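Uncharacterized protein (Starkeya novella, PDB 5I20) exports a broad range of amino acids, including L-threonine, L-methionine, L-lysine and L-glutamate, across the bacterial inner membrane through a central substrate-binding cavity. Local coordinates at residues Trp101-Glu115 and Ala160-Arg172. Sequence-based numbering, arbitrary orientation.
Sequences WPLLIVLFSAFLPGE and AVIWSVYSVASRR. With OLC ((2R)-2,3-dihydroxypropyl (9Z)-octadec-9-enoate), chain G.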
loop_
_atom_site.group_PDB
_atom_site.type_symbol
_atom_site.label_atom_id
_atom_site.label_comp_id
_atom_site.label_asym_id
_atom_site.label_seq_id
_atom_site.Cartn_x
_atom_site.Cartn_y
_atom_site.Cartn_z
ATOM N N TRP A 101 -6.461 6.437 -0.005
ATOM C CA TRP A 101 -6.519 5.383 -1.020
ATOM C C TRP A 101 -7.389 4.167 -0.662
ATOM O O TRP A 101 -7.954 3.552 -1.565
ATOM C CB TRP A 101 -5.104 4.907 -1.411
ATOM C CG TRP A 101 -4.308 4.088 -0.414
ATOM C CD1 TRP A 101 -3.331 4.547 0.422
ATOM C CD2 TRP A 101 -4.381 2.666 -0.195
ATOM N NE1 TRP A 101 -2.811 3.514 1.161
ATOM C CE2 TRP A 101 -3.434 2.349 0.803
ATOM C CE3 TRP A 101 -5.164 1.638 -0.731
ATOM C CZ2 TRP A 101 -3.244 1.046 1.272
ATOM C CZ3 TRP A 101 -4.974 0.339 -0.262
ATOM C CH2 TRP A 101 -4.021 0.058 0.728
ATOM N N PRO A 102 -7.509 3.809 0.630
ATOM C CA PRO A 102 -8.431 2.684 0.843
ATOM C C PRO A 102 -9.886 3.054 0.554
ATOM O O PRO A 102 -10.619 2.236 -0.000
ATOM C CB PRO A 102 -8.234 2.343 2.323
ATOM C CG PRO A 102 -6.858 2.830 2.639
ATOM C CD PRO A 102 -6.716 4.093 1.841
ATOM N N LEU A 103 -10.291 4.268 0.918
ATOM C CA LEU A 103 -11.635 4.752 0.616
ATOM C C LEU A 103 -11.854 4.831 -0.895
ATOM O O LEU A 103 -12.929 4.508 -1.396
ATOM C CB LEU A 103 -11.868 6.121 1.261
ATOM C CG LEU A 103 -13.201 6.821 0.975
ATOM C CD1 LEU A 103 -14.375 5.976 1.451
ATOM C CD2 LEU A 103 -13.231 8.201 1.629
ATOM N N LEU A 104 -10.821 5.252 -1.616
ATOM C CA LEU A 104 -10.899 5.389 -3.065
ATOM C C LEU A 104 -11.125 4.044 -3.745
ATOM O O LEU A 104 -11.907 3.943 -4.688
ATOM C CB LEU A 104 -9.629 6.050 -3.606
ATOM C CG LEU A 104 -9.444 7.524 -3.244
ATOM C CD1 LEU A 104 -8.143 8.072 -3.809
ATOM C CD2 LEU A 104 -10.634 8.342 -3.731
ATOM N N ILE A 105 -10.439 3.014 -3.259
ATOM C CA ILE A 105 -10.626 1.664 -3.774
ATOM C C ILE A 105 -12.071 1.198 -3.575
ATOM O O ILE A 105 -12.681 0.642 -4.491
ATOM C CB ILE A 105 -9.654 0.664 -3.103
ATOM C CG1 ILE A 105 -8.231 0.887 -3.626
ATOM C CG2 ILE A 105 -10.090 -0.771 -3.350
ATOM C CD1 ILE A 105 -7.212 -0.074 -3.065
ATOM N N VAL A 106 -12.613 1.432 -2.383
ATOM C CA VAL A 106 -13.998 1.075 -2.093
ATOM C C VAL A 106 -14.942 1.785 -3.059
ATOM O O VAL A 106 -15.799 1.153 -3.673
ATOM C CB VAL A 106 -14.392 1.421 -0.641
ATOM C CG1 VAL A 106 -15.881 1.181 -0.420
ATOM C CG2 VAL A 106 -13.567 0.611 0.348
ATOM N N LEU A 107 -14.765 3.095 -3.202
ATOM C CA LEU A 107 -15.586 3.885 -4.114
ATOM C C LEU A 107 -15.388 3.470 -5.578
ATOM O O LEU A 107 -16.357 3.352 -6.327
ATOM C CB LEU A 107 -15.286 5.379 -3.940
ATOM C CG LEU A 107 -15.685 5.989 -2.589
ATOM C CD1 LEU A 107 -15.223 7.435 -2.467
ATOM C CD2 LEU A 107 -17.192 5.887 -2.378
ATOM N N PHE A 108 -14.143 3.231 -5.981
ATOM C CA PHE A 108 -13.860 2.895 -7.377
ATOM C C PHE A 108 -14.277 1.466 -7.727
ATOM O O PHE A 108 -14.381 1.120 -8.904
ATOM C CB PHE A 108 -12.372 3.093 -7.697
ATOM C CG PHE A 108 -11.913 4.527 -7.616
ATOM C CD1 PHE A 108 -12.826 5.568 -7.616
ATOM C CD2 PHE A 108 -10.563 4.831 -7.542
ATOM C CE1 PHE A 108 -12.400 6.886 -7.538
ATOM C CE2 PHE A 108 -10.134 6.146 -7.466
ATOM C CZ PHE A 108 -11.054 7.173 -7.465
ATOM N N SER A 109 -14.522 0.640 -6.712
ATOM C CA SER A 109 -14.920 -0.748 -6.946
ATOM C C SER A 109 -16.331 -0.822 -7.518
ATOM O O SER A 109 -16.739 -1.854 -8.053
ATOM C CB SER A 109 -14.834 -1.568 -5.656
ATOM O OG SER A 109 -15.823 -1.170 -4.725
ATOM N N ALA A 110 -17.069 0.278 -7.415
ATOM C CA ALA A 110 -18.423 0.346 -7.959
ATOM C C ALA A 110 -18.405 0.343 -9.486
ATOM O O ALA A 110 -19.421 0.075 -10.123
ATOM C CB ALA A 110 -19.142 1.582 -7.439
ATOM N N PHE A 111 -17.248 0.637 -10.071
ATOM C CA PHE A 111 -17.105 0.630 -11.524
ATOM C C PHE A 111 -16.849 -0.781 -12.059
ATOM O O PHE A 111 -16.880 -1.005 -13.266
ATOM C CB PHE A 111 -15.972 1.566 -11.963
ATOM C CG PHE A 111 -16.225 3.017 -11.655
ATOM C CD1 PHE A 111 -17.516 3.496 -11.491
ATOM C CD2 PHE A 111 -15.168 3.904 -11.535
ATOM C CE1 PHE A 111 -17.745 4.834 -11.207
ATOM C CE2 PHE A 111 -15.390 5.241 -11.254
ATOM C CZ PHE A 111 -16.680 5.706 -11.090
ATOM N N LEU A 112 -16.591 -1.726 -11.159
ATOM C CA LEU A 112 -16.403 -3.120 -11.555
ATOM C C LEU A 112 -17.752 -3.777 -11.848
ATOM O O LEU A 112 -18.671 -3.703 -11.032
ATOM C CB LEU A 112 -15.655 -3.897 -10.469
ATOM C CG LEU A 112 -14.242 -3.405 -10.149
ATOM C CD1 LEU A 112 -13.597 -4.245 -9.053
ATOM C CD2 LEU A 112 -13.382 -3.397 -11.405
ATOM N N PRO A 113 -17.870 -4.423 -13.019
ATOM C CA PRO A 113 -19.122 -5.009 -13.514
ATOM C C PRO A 113 -19.788 -5.980 -12.542
ATOM O O PRO A 113 -20.993 -5.877 -12.314
ATOM C CB PRO A 113 -18.681 -5.744 -14.783
ATOM C CG PRO A 113 -17.481 -4.998 -15.241
ATOM C CD PRO A 113 -16.770 -4.588 -13.984
ATOM N N GLY A 114 -19.020 -6.904 -11.980
ATOM C CA GLY A 114 -19.579 -7.910 -11.094
ATOM C C GLY A 114 -19.831 -7.428 -9.677
ATOM O O GLY A 114 -20.678 -7.977 -8.970
ATOM N N GLU A 115 -19.099 -6.400 -9.258
ATOM C CA GLU A 115 -19.176 -5.918 -7.883
ATOM C C GLU A 115 -20.354 -4.972 -7.652
ATOM O O GLU A 115 -20.628 -4.090 -8.466
ATOM C CB GLU A 115 -17.871 -5.215 -7.490
ATOM C CG GLU A 115 -16.608 -6.055 -7.670
ATOM C CD GLU A 115 -16.361 -7.027 -6.527
ATOM O OE1 GLU A 115 -15.179 -7.259 -6.191
ATOM O OE2 GLU A 115 -17.339 -7.566 -5.968
ATOM N N ALA A 160 -2.399 8.605 -4.014
ATOM C CA ALA A 160 -3.560 7.842 -3.562
ATOM C C ALA A 160 -4.421 7.369 -4.728
ATOM O O ALA A 160 -4.867 6.220 -4.751
ATOM C CB ALA A 160 -4.396 8.674 -2.597
ATOM N N VAL A 161 -4.649 8.256 -5.692
ATOM C CA VAL A 161 -5.487 7.945 -6.848
ATOM C C VAL A 161 -4.834 6.912 -7.763
ATOM O O VAL A 161 -5.486 5.970 -8.215
ATOM C CB VAL A 161 -5.802 9.213 -7.669
ATOM C CG1 VAL A 161 -6.544 8.854 -8.949
ATOM C CG2 VAL A 161 -6.608 10.192 -6.840
ATOM N N ILE A 162 -3.544 7.093 -8.032
ATOM C CA ILE A 162 -2.814 6.190 -8.915
ATOM C C ILE A 162 -2.785 4.769 -8.350
ATOM O O ILE A 162 -3.034 3.798 -9.069
ATOM C CB ILE A 162 -1.377 6.692 -9.159
ATOM C CG1 ILE A 162 -1.409 7.976 -9.990
ATOM C CG2 ILE A 162 -0.545 5.639 -9.873
ATOM C CD1 ILE A 162 -0.057 8.637 -10.161
ATOM N N TRP A 163 -2.504 4.650 -7.057
ATOM C CA TRP A 163 -2.492 3.346 -6.402
ATOM C C TRP A 163 -3.890 2.730 -6.348
ATOM O O TRP A 163 -4.050 1.523 -6.536
ATOM C CB TRP A 163 -1.915 3.460 -4.989
ATOM C CG TRP A 163 -2.050 2.194 -4.201
ATOM C CD1 TRP A 163 -2.915 1.957 -3.172
ATOM C CD2 TRP A 163 -1.309 0.981 -4.388
ATOM N NE1 TRP A 163 -2.752 0.676 -2.701
ATOM C CE2 TRP A 163 -1.773 0.056 -3.432
ATOM C CE3 TRP A 163 -0.296 0.591 -5.269
ATOM C CZ2 TRP A 163 -1.259 -1.237 -3.333
ATOM C CZ3 TRP A 163 0.215 -0.691 -5.168
ATOM C CH2 TRP A 163 -0.267 -1.590 -4.207
ATOM N N SER A 164 -4.897 3.559 -6.087
ATOM C CA SER A 164 -6.282 3.092 -6.053
ATOM C C SER A 164 -6.753 2.607 -7.416
ATOM O O SER A 164 -7.459 1.602 -7.518
ATOM C CB SER A 164 -7.216 4.201 -5.564
ATOM O OG SER A 164 -6.931 4.549 -4.223
ATOM N N VAL A 165 -6.385 3.338 -8.463
ATOM C CA VAL A 165 -6.790 2.955 -9.807
ATOM C C VAL A 165 -6.035 1.699 -10.216
ATOM O O VAL A 165 -6.631 0.762 -10.737
ATOM C CB VAL A 165 -6.558 4.094 -10.823
ATOM C CG1 VAL A 165 -6.669 3.579 -12.252
ATOM C CG2 VAL A 165 -7.559 5.214 -10.580
ATOM N N TYR A 166 -4.733 1.668 -9.947
ATOM C CA TYR A 166 -3.930 0.476 -10.194
ATOM C C TYR A 166 -4.539 -0.768 -9.547
ATOM O O TYR A 166 -4.609 -1.829 -10.166
ATOM C CB TYR A 166 -2.501 0.667 -9.678
ATOM C CG TYR A 166 -1.715 -0.621 -9.632
ATOM C CD1 TYR A 166 -1.146 -1.152 -10.783
ATOM C CD2 TYR A 166 -1.552 -1.315 -8.440
ATOM C CE1 TYR A 166 -0.433 -2.337 -10.749
ATOM C CE2 TYR A 166 -0.841 -2.497 -8.395
ATOM C CZ TYR A 166 -0.286 -3.004 -9.552
ATOM O OH TYR A 166 0.423 -4.181 -9.504
ATOM N N SER A 167 -4.971 -0.629 -8.298
ATOM C CA SER A 167 -5.538 -1.747 -7.550
ATOM C C SER A 167 -6.863 -2.221 -8.138
ATOM O O SER A 167 -7.050 -3.411 -8.397
ATOM C CB SER A 167 -5.738 -1.362 -6.085
ATOM O OG SER A 167 -4.506 -1.042 -5.466
ATOM N N VAL A 168 -7.784 -1.286 -8.336
ATOM C CA VAL A 168 -9.098 -1.611 -8.876
ATOM C C VAL A 168 -8.999 -2.105 -10.319
ATOM O O VAL A 168 -9.678 -3.060 -10.700
ATOM C CB VAL A 168 -10.045 -0.392 -8.798
ATOM C CG1 VAL A 168 -11.346 -0.663 -9.534
ATOM C CG2 VAL A 168 -10.315 -0.032 -7.344
ATOM N N ALA A 169 -8.143 -1.467 -11.113
ATOM C CA ALA A 169 -7.994 -1.839 -12.520
ATOM C C ALA A 169 -7.282 -3.179 -12.691
ATOM O O ALA A 169 -7.278 -3.750 -13.784
ATOM C CB ALA A 169 -7.251 -0.754 -13.284
ATOM N N SER A 170 -6.680 -3.679 -11.616
ATOM C CA SER A 170 -6.019 -4.979 -11.659
ATOM C C SER A 170 -7.016 -6.100 -11.945
ATOM O O SER A 170 -6.656 -7.108 -12.557
ATOM C CB SER A 170 -5.276 -5.256 -10.350
ATOM O OG SER A 170 -4.183 -4.368 -10.194
ATOM N N ARG A 171 -8.265 -5.927 -11.516
ATOM C CA ARG A 171 -9.285 -6.940 -11.777
ATOM C C ARG A 171 -9.576 -7.053 -13.272
ATOM O O ARG A 171 -9.925 -8.124 -13.764
ATOM C CB ARG A 171 -10.574 -6.638 -11.008
ATOM C CG ARG A 171 -11.696 -7.622 -11.303
ATOM C CD ARG A 171 -12.651 -7.766 -10.136
ATOM N NE ARG A 171 -12.009 -8.401 -8.992
ATOM C CZ ARG A 171 -12.572 -9.350 -8.252
ATOM N NH1 ARG A 171 -13.794 -9.781 -8.538
ATOM N NH2 ARG A 171 -11.911 -9.869 -7.228
ATOM N N ARG A 172 -9.418 -5.949 -13.993
ATOM C CA ARG A 172 -9.603 -5.946 -15.441
ATOM C C ARG A 172 -8.573 -6.848 -16.117
ATOM O O ARG A 172 -8.859 -7.489 -17.130
ATOM C CB ARG A 172 -9.517 -4.514 -15.985
ATOM C CG ARG A 172 -9.373 -4.404 -17.496
ATOM C CD ARG A 172 -9.617 -2.977 -17.972
ATOM N NE ARG A 172 -10.911 -2.841 -18.635
ATOM C CZ ARG A 172 -11.427 -1.686 -19.047
ATOM N NH1 ARG A 172 -10.762 -0.553 -18.859
ATOM N NH2 ARG A 172 -12.611 -1.664 -19.644
HETATM C C10 OLC G . 0.137 0.989 -0.426
HETATM C C9 OLC G . 1.066 -0.174 -0.379
HETATM C C11 OLC G . 0.574 2.240 -1.106
HETATM C C8 OLC G . 2.422 -0.072 -0.986
HETATM C C16 OLC G . 1.544 5.411 2.710
HETATM C C12 OLC G . -0.087 3.416 -0.472
HETATM C C7 OLC G . 3.450 0.152 0.070
HETATM C C15 OLC G . 1.812 5.716 1.274
HETATM C C13 OLC G . 0.775 4.622 -0.647
HETATM C C6 OLC G . 4.805 0.208 -0.554
HETATM C C14 OLC G . 0.555 5.569 0.482
HETATM C C5 OLC G . 5.447 1.518 -0.246
HETATM C C4 OLC G . 6.916 1.438 -0.501
HETATM C C3 OLC G . 7.581 2.678 -0.003
HETATM C C2 OLC G . 9.061 2.509 -0.070
#
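S164 OG lies 3.0 Å from W101 O and 2.7 Å from A160 O, so its one proton can serve the neighbouring helix or its own. The serine is a knob in a hole formed by W101, L104, I105 and F108. At the cytoplasmic end, E115 OE1 sits over one face of the R171 guanidinium, 3.7 Å from NH1, a long, purely electrostatic salt bridge; E115 OE2 forms a salt bridge with R3, while R171 NE hydrogen-bonds to M232 O. W163 turns the NE1 edge of its indole onto a face of W101, NE1 3.3 Å from W101 CE3, in a T-shaped stack with planes at 88°. W101 reaches it with CG between its backbone N and carbonyl carbon (chi1 71°). With an alanine here, the W163 edge would probably lose its aromatic face and a gap open beside the monoolein chain, whose C12 touches W101 NE1. Further along, V168 CG2 packs on F108 CB at 3.8 Å, and L112 CD1 rests on R171 CD. In this basket-shaped DMT transporter the transmembrane segments 101-108 and 160-169 cross at -41°, with helix 224-234 against W101, I105 and S167, and helix 237-243 against I105 and R171.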